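Dally-like, isoform A (Drosophila melanogaster, PDB 6XTZ) is a glypican, probably a cell-surface proteoglycan, that binds Wnt and Hedgehog proteins and shields the Wnt palmitoleate lipid to enable signalling at a distance. Local coordinates at residues E268-R282 / L523-Y537. The protein carries 5 engineered substitutions. Residues are numbered along the deposited sequence; the frame is centred on the assembly and turned at random.
Sequences EWENFAMAMDKVAER and LSHLKNAIVHLRNAY
The Y537 ring is gripped on both faces by helix 268-282. On one face the R282 guanidinium lies flat in an off-centre cation-pi stack, planes 15° apart, its NH2 3.2 Å from Y537 CZ. On the opposite face K278 CD makes a CH-pi contact, 3.9 Å from the ring centroid. E281 OE1 lies at the ring edge, 3.8 Å from Y537 OH. Bending at chi2 (-79°) folds R282 back, and its NE donates to Y537 O at 3.1 Å in the carbonyl plane. An alanine in place of R282 would lose the bond and the stack, and is likely to leave the Y537 ring freer to turn.

L533 is a knob among F272, A275, M276 and V279; its CD1 meets M276 CG at 3.6 Å. L526 CD2 approaches the edge of W269, whose NE1 hydrogen-bonds Y456 O. At the far end E268 sits among L523, L526, K527 and I530; within its helix, N271 ND2 hydrogen-bonds E268 OE1 (3.1 Å) from above the carboxylate plane.

The helices run in the same direction, crossing at 28° in the elongated glypican core. Apolar packing joins them centrally; R282 fixes the Y537 end, while E268 and K527, beyond salt-bridge distance, probably attract weakly.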
loop_
_atom_site.group_PDB
_atom_site.type_symbol
_atom_site.label_atom_id
_atom_site.label_comp_id
_atom_site.label_asym_id
_atom_site.label_seq_id
_atom_site.Cartn_x
_atom_site.Cartn_y
_atom_site.Cartn_z
ATOM N N GLU A 268 3.986 -9.961 0.683
ATOM C CA GLU A 268 4.113 -8.744 1.477
ATOM C C GLU A 268 3.025 -7.732 1.137
ATOM O O GLU A 268 2.633 -6.937 1.999
ATOM C CB GLU A 268 5.498 -8.126 1.281
ATOM C CG GLU A 268 6.641 -8.999 1.773
ATOM C CD GLU A 268 6.628 -9.201 3.280
ATOM O OE1 GLU A 268 5.935 -8.440 3.988
ATOM O OE2 GLU A 268 7.317 -10.125 3.757
ATOM N N TRP A 269 2.530 -7.744 -0.103
ATOM C CA TRP A 269 1.405 -6.885 -0.459
ATOM C C TRP A 269 0.175 -7.232 0.369
ATOM O O TRP A 269 -0.583 -6.343 0.775
ATOM C CB TRP A 269 1.106 -7.008 -1.953
ATOM C CG TRP A 269 0.065 -6.051 -2.460
ATOM C CD1 TRP A 269 -1.275 -6.281 -2.574
ATOM C CD2 TRP A 269 0.284 -4.716 -2.935
ATOM N NE1 TRP A 269 -1.904 -5.172 -3.087
ATOM C CE2 TRP A 269 -0.970 -4.197 -3.316
ATOM C CE3 TRP A 269 1.420 -3.911 -3.075
ATOM C CZ2 TRP A 269 -1.120 -2.908 -3.826
ATOM C CZ3 TRP A 269 1.268 -2.633 -3.582
ATOM C CH2 TRP A 269 0.008 -2.144 -3.952
ATOM N N GLU A 270 -0.035 -8.524 0.635
ATOM C CA GLU A 270 -1.119 -8.930 1.522
ATOM C C GLU A 270 -0.880 -8.436 2.942
ATOM O O GLU A 270 -1.819 -7.998 3.617
ATOM C CB GLU A 270 -1.280 -10.450 1.496
ATOM C CG GLU A 270 -1.758 -11.002 0.163
ATOM C CD GLU A 270 -2.070 -12.484 0.224
ATOM O OE1 GLU A 270 -1.963 -13.070 1.319
ATOM O OE2 GLU A 270 -2.422 -13.064 -0.825
ATOM N N ASN A 271 0.368 -8.501 3.415
ATOM C CA ASN A 271 0.685 -7.947 4.729
ATOM C C ASN A 271 0.434 -6.445 4.761
ATOM O O ASN A 271 -0.038 -5.907 5.768
ATOM C CB ASN A 271 2.137 -8.251 5.102
ATOM C CG ASN A 271 2.398 -9.734 5.285
ATOM O OD1 ASN A 271 1.478 -10.516 5.518
ATOM N ND2 ASN A 271 3.662 -10.125 5.191
ATOM N N PHE A 272 0.749 -5.752 3.662
ATOM C CA PHE A 272 0.459 -4.326 3.572
ATOM C C PHE A 272 -1.039 -4.062 3.653
ATOM O O PHE A 272 -1.476 -3.136 4.346
ATOM C CB PHE A 272 1.035 -3.755 2.274
ATOM C CG PHE A 272 0.433 -2.438 1.870
ATOM C CD1 PHE A 272 0.856 -1.258 2.458
ATOM C CD2 PHE A 272 -0.554 -2.380 0.898
ATOM C CE1 PHE A 272 0.305 -0.045 2.086
ATOM C CE2 PHE A 272 -1.112 -1.171 0.524
ATOM C CZ PHE A 272 -0.683 -0.002 1.122
ATOM N N ALA A 273 -1.843 -4.862 2.948
ATOM C CA ALA A 273 -3.287 -4.651 2.958
ATOM C C ALA A 273 -3.883 -4.944 4.329
ATOM O O ALA A 273 -4.831 -4.276 4.755
ATOM C CB ALA A 273 -3.954 -5.514 1.889
ATOM N N MET A 274 -3.348 -5.945 5.031
ATOM C CA MET A 274 -3.861 -6.266 6.357
ATOM C C MET A 274 -3.457 -5.207 7.374
ATOM O O MET A 274 -4.235 -4.877 8.277
ATOM C CB MET A 274 -3.374 -7.649 6.792
ATOM C CG MET A 274 -3.964 -8.793 5.982
ATOM S SD MET A 274 -3.469 -10.429 6.565
ATOM C CE MET A 274 -1.701 -10.371 6.285
ATOM N N ALA A 275 -2.250 -4.658 7.242
ATOM C CA ALA A 275 -1.827 -3.597 8.148
ATOM C C ALA A 275 -2.569 -2.298 7.860
ATOM O O ALA A 275 -2.874 -1.534 8.782
ATOM C CB ALA A 275 -0.316 -3.394 8.050
ATOM N N MET A 276 -2.869 -2.030 6.585
ATOM C CA MET A 276 -3.657 -0.849 6.242
ATOM C C MET A 276 -5.061 -0.935 6.820
ATOM O O MET A 276 -5.615 0.073 7.274
ATOM C CB MET A 276 -3.718 -0.677 4.724
ATOM C CG MET A 276 -2.456 -0.109 4.117
ATOM S SD MET A 276 -2.240 1.649 4.441
ATOM C CE MET A 276 -3.571 2.335 3.462
ATOM N N ASP A 277 -5.663 -2.126 6.797
ATOM C CA ASP A 277 -7.004 -2.281 7.346
ATOM C C ASP A 277 -7.009 -2.106 8.859
ATOM O O ASP A 277 -8.006 -1.642 9.425
ATOM C CB ASP A 277 -7.574 -3.645 6.962
ATOM C CG ASP A 277 -9.059 -3.757 7.247
ATOM O OD1 ASP A 277 -9.856 -3.143 6.509
ATOM O OD2 ASP A 277 -9.430 -4.463 8.209
ATOM N N LYS A 278 -5.909 -2.464 9.526
ATOM C CA LYS A 278 -5.819 -2.259 10.967
ATOM C C LYS A 278 -5.695 -0.779 11.307
ATOM O O LYS A 278 -6.337 -0.297 12.247
ATOM C CB LYS A 278 -4.636 -3.040 11.538
ATOM C CG LYS A 278 -4.901 -4.521 11.745
ATOM C CD LYS A 278 -3.801 -5.154 12.585
ATOM C CE LYS A 278 -4.169 -6.563 13.019
ATOM N NZ LYS A 278 -3.145 -7.149 13.929
ATOM N N VAL A 279 -4.871 -0.044 10.557
ATOM C CA VAL A 279 -4.731 1.388 10.801
ATOM C C VAL A 279 -6.026 2.114 10.464
ATOM O O VAL A 279 -6.454 3.019 11.190
ATOM C CB VAL A 279 -3.536 1.948 10.010
ATOM C CG1 VAL A 279 -3.475 3.463 10.136
ATOM C CG2 VAL A 279 -2.241 1.319 10.501
ATOM N N ALA A 280 -6.678 1.724 9.364
ATOM C CA ALA A 280 -7.976 2.301 9.028
ATOM C C ALA A 280 -9.002 2.040 10.122
ATOM O O ALA A 280 -9.895 2.866 10.347
ATOM C CB ALA A 280 -8.473 1.745 7.694
ATOM N N GLU A 281 -8.896 0.900 10.810
ATOM C CA GLU A 281 -9.776 0.636 11.942
ATOM C C GLU A 281 -9.516 1.623 13.074
ATOM O O GLU A 281 -10.456 2.105 13.717
ATOM C CB GLU A 281 -9.585 -0.801 12.426
ATOM C CG GLU A 281 -10.570 -1.242 13.497
ATOM C CD GLU A 281 -10.222 -2.597 14.084
ATOM O OE1 GLU A 281 -9.254 -2.676 14.871
ATOM O OE2 GLU A 281 -10.909 -3.585 13.751
ATOM N N ARG A 282 -8.243 1.936 13.327
ATOM C CA ARG A 282 -7.900 2.918 14.348
ATOM C C ARG A 282 -8.366 4.314 13.954
ATOM O O ARG A 282 -8.913 5.050 14.785
ATOM C CB ARG A 282 -6.393 2.911 14.590
ATOM C CG ARG A 282 -5.873 1.670 15.287
ATOM C CD ARG A 282 -6.127 1.729 16.782
ATOM N NE ARG A 282 -5.451 0.647 17.490
ATOM C CZ ARG A 282 -6.052 -0.462 17.908
ATOM N NH1 ARG A 282 -7.348 -0.637 17.693
ATOM N NH2 ARG A 282 -5.355 -1.395 18.541
ATOM N N LEU A 523 10.722 -4.401 -2.829
ATOM C CA LEU A 523 10.364 -5.266 -1.713
ATOM C C LEU A 523 10.764 -4.637 -0.386
ATOM O O LEU A 523 10.036 -4.748 0.607
ATOM C CB LEU A 523 11.025 -6.630 -1.889
ATOM C CG LEU A 523 10.494 -7.780 -1.040
ATOM C CD1 LEU A 523 9.032 -8.041 -1.357
ATOM C CD2 LEU A 523 11.333 -9.021 -1.289
ATOM N N SER A 524 11.913 -3.957 -0.353
ATOM C CA SER A 524 12.383 -3.346 0.885
ATOM C C SER A 524 11.525 -2.148 1.275
ATOM O O SER A 524 11.235 -1.949 2.460
ATOM C CB SER A 524 13.848 -2.938 0.741
ATOM O OG SER A 524 14.341 -2.370 1.940
ATOM N N HIS A 525 11.116 -1.337 0.295
ATOM C CA HIS A 525 10.248 -0.202 0.595
ATOM C C HIS A 525 8.878 -0.667 1.071
ATOM O O HIS A 525 8.307 -0.082 2.000
ATOM C CB HIS A 525 10.106 0.696 -0.633
ATOM C CG HIS A 525 11.367 1.410 -1.012
ATOM N ND1 HIS A 525 12.338 1.746 -0.095
ATOM C CD2 HIS A 525 11.814 1.851 -2.212
ATOM C CE1 HIS A 525 13.329 2.365 -0.712
ATOM N NE2 HIS A 525 13.036 2.441 -1.998
ATOM N N LEU A 526 8.334 -1.714 0.444
ATOM C CA LEU A 526 7.031 -2.222 0.858
ATOM C C LEU A 526 7.080 -2.783 2.273
ATOM O O LEU A 526 6.175 -2.530 3.076
ATOM C CB LEU A 526 6.541 -3.284 -0.127
ATOM C CG LEU A 526 5.143 -3.844 0.139
ATOM C CD1 LEU A 526 4.106 -2.731 0.116
ATOM C CD2 LEU A 526 4.792 -4.926 -0.867
ATOM N N LYS A 527 8.129 -3.543 2.600
ATOM C CA LYS A 527 8.262 -4.059 3.958
ATOM C C LYS A 527 8.468 -2.928 4.958
ATOM O O LYS A 527 7.999 -3.004 6.099
ATOM C CB LYS A 527 9.419 -5.055 4.040
ATOM C CG LYS A 527 9.183 -6.363 3.304
ATOM C CD LYS A 527 10.381 -7.292 3.434
ATOM C CE LYS A 527 10.158 -8.595 2.682
ATOM N NZ LYS A 527 11.350 -9.487 2.744
ATOM N N ASN A 528 9.171 -1.870 4.546
ATOM C CA ASN A 528 9.401 -0.739 5.438
ATOM C C ASN A 528 8.090 -0.059 5.816
ATOM O O ASN A 528 7.901 0.347 6.969
ATOM C CB ASN A 528 10.354 0.258 4.780
ATOM C CG ASN A 528 10.677 1.434 5.678
ATOM O OD1 ASN A 528 10.675 1.312 6.902
ATOM N ND2 ASN A 528 10.952 2.583 5.073
ATOM N N ALA A 529 7.170 0.072 4.857
ATOM C CA ALA A 529 5.874 0.671 5.157
ATOM C C ALA A 529 5.043 -0.220 6.071
ATOM O O ALA A 529 4.248 0.286 6.872
ATOM C CB ALA A 529 5.116 0.962 3.863
ATOM N N ILE A 530 5.212 -1.540 5.969
ATOM C CA ILE A 530 4.456 -2.455 6.818
ATOM C C ILE A 530 4.887 -2.314 8.272
ATOM O O ILE A 530 4.066 -2.426 9.191
ATOM C CB ILE A 530 4.616 -3.899 6.307
ATOM C CG1 ILE A 530 4.041 -4.024 4.896
ATOM C CG2 ILE A 530 3.940 -4.888 7.245
ATOM C CD1 ILE A 530 4.292 -5.364 4.256
ATOM N N VAL A 531 6.174 -2.058 8.507
ATOM C CA VAL A 531 6.650 -1.854 9.870
ATOM C C VAL A 531 6.057 -0.581 10.458
ATOM O O VAL A 531 5.658 -0.548 11.629
ATOM C CB VAL A 531 8.190 -1.835 9.899
ATOM C CG1 VAL A 531 8.696 -1.484 11.291
ATOM C CG2 VAL A 531 8.743 -3.178 9.454
ATOM N N HIS A 532 5.977 0.484 9.658
ATOM C CA HIS A 532 5.408 1.735 10.153
ATOM C C HIS A 532 3.914 1.597 10.417
ATOM O O HIS A 532 3.399 2.153 11.394
ATOM C CB HIS A 532 5.680 2.864 9.161
ATOM C CG HIS A 532 7.135 3.157 8.965
ATOM N ND1 HIS A 532 7.596 4.019 7.994
ATOM C CD2 HIS A 532 8.231 2.701 9.615
ATOM C CE1 HIS A 532 8.914 4.082 8.055
ATOM N NE2 HIS A 532 9.324 3.291 9.029
ATOM N N LEU A 533 3.203 0.856 9.564
ATOM C CA LEU A 533 1.777 0.639 9.790
ATOM C C LEU A 533 1.533 -0.160 11.065
ATOM O O LEU A 533 0.616 0.152 11.833
ATOM C CB LEU A 533 1.157 -0.072 8.587
ATOM C CG LEU A 533 1.006 0.754 7.310
ATOM C CD1 LEU A 533 0.535 -0.129 6.167
ATOM C CD2 LEU A 533 0.039 1.907 7.528
ATOM N N ARG A 534 2.339 -1.197 11.306
ATOM C CA ARG A 534 2.172 -1.991 12.521
ATOM C C ARG A 534 2.500 -1.174 13.764
ATOM O O ARG A 534 1.786 -1.254 14.772
ATOM C CB ARG A 534 3.043 -3.245 12.458
ATOM C CG ARG A 534 2.597 -4.257 11.417
ATOM C CD ARG A 534 3.493 -5.484 11.417
ATOM N NE ARG A 534 3.100 -6.444 10.390
ATOM C CZ ARG A 534 3.746 -7.579 10.142
ATOM N NH1 ARG A 534 4.821 -7.899 10.849
ATOM N NH2 ARG A 534 3.318 -8.393 9.185
ATOM N N ASN A 535 3.578 -0.388 13.715
ATOM C CA ASN A 535 3.901 0.488 14.836
ATOM C C ASN A 535 2.802 1.518 15.061
ATOM O O ASN A 535 2.426 1.793 16.206
ATOM C CB ASN A 535 5.243 1.180 14.594
ATOM C CG ASN A 535 6.419 0.230 14.705
ATOM O OD1 ASN A 535 6.374 -0.745 15.452
ATOM N ND2 ASN A 535 7.481 0.514 13.961
ATOM N N ALA A 536 2.269 2.091 13.978
ATOM C CA ALA A 536 1.205 3.079 14.111
ATOM C C ALA A 536 -0.064 2.462 14.682
ATOM O O ALA A 536 -0.805 3.132 15.412
ATOM C CB ALA A 536 0.919 3.728 12.756
ATOM N N TYR A 537 -0.333 1.194 14.364
ATOM C CA TYR A 537 -1.507 0.526 14.915
ATOM C C TYR A 537 -1.383 0.339 16.424
ATOM O O TYR A 537 -2.362 0.513 17.158
ATOM C CB TYR A 537 -1.717 -0.821 14.224
ATOM C CG TYR A 537 -2.855 -1.631 14.802
ATOM C CD1 TYR A 537 -4.175 -1.304 14.523
ATOM C CD2 TYR A 537 -2.611 -2.726 15.622
ATOM C CE1 TYR A 537 -5.222 -2.041 15.048
ATOM C CE2 TYR A 537 -3.651 -3.469 16.152
ATOM C CZ TYR A 537 -4.954 -3.122 15.860
ATOM O OH TYR A 537 -5.993 -3.857 16.381
#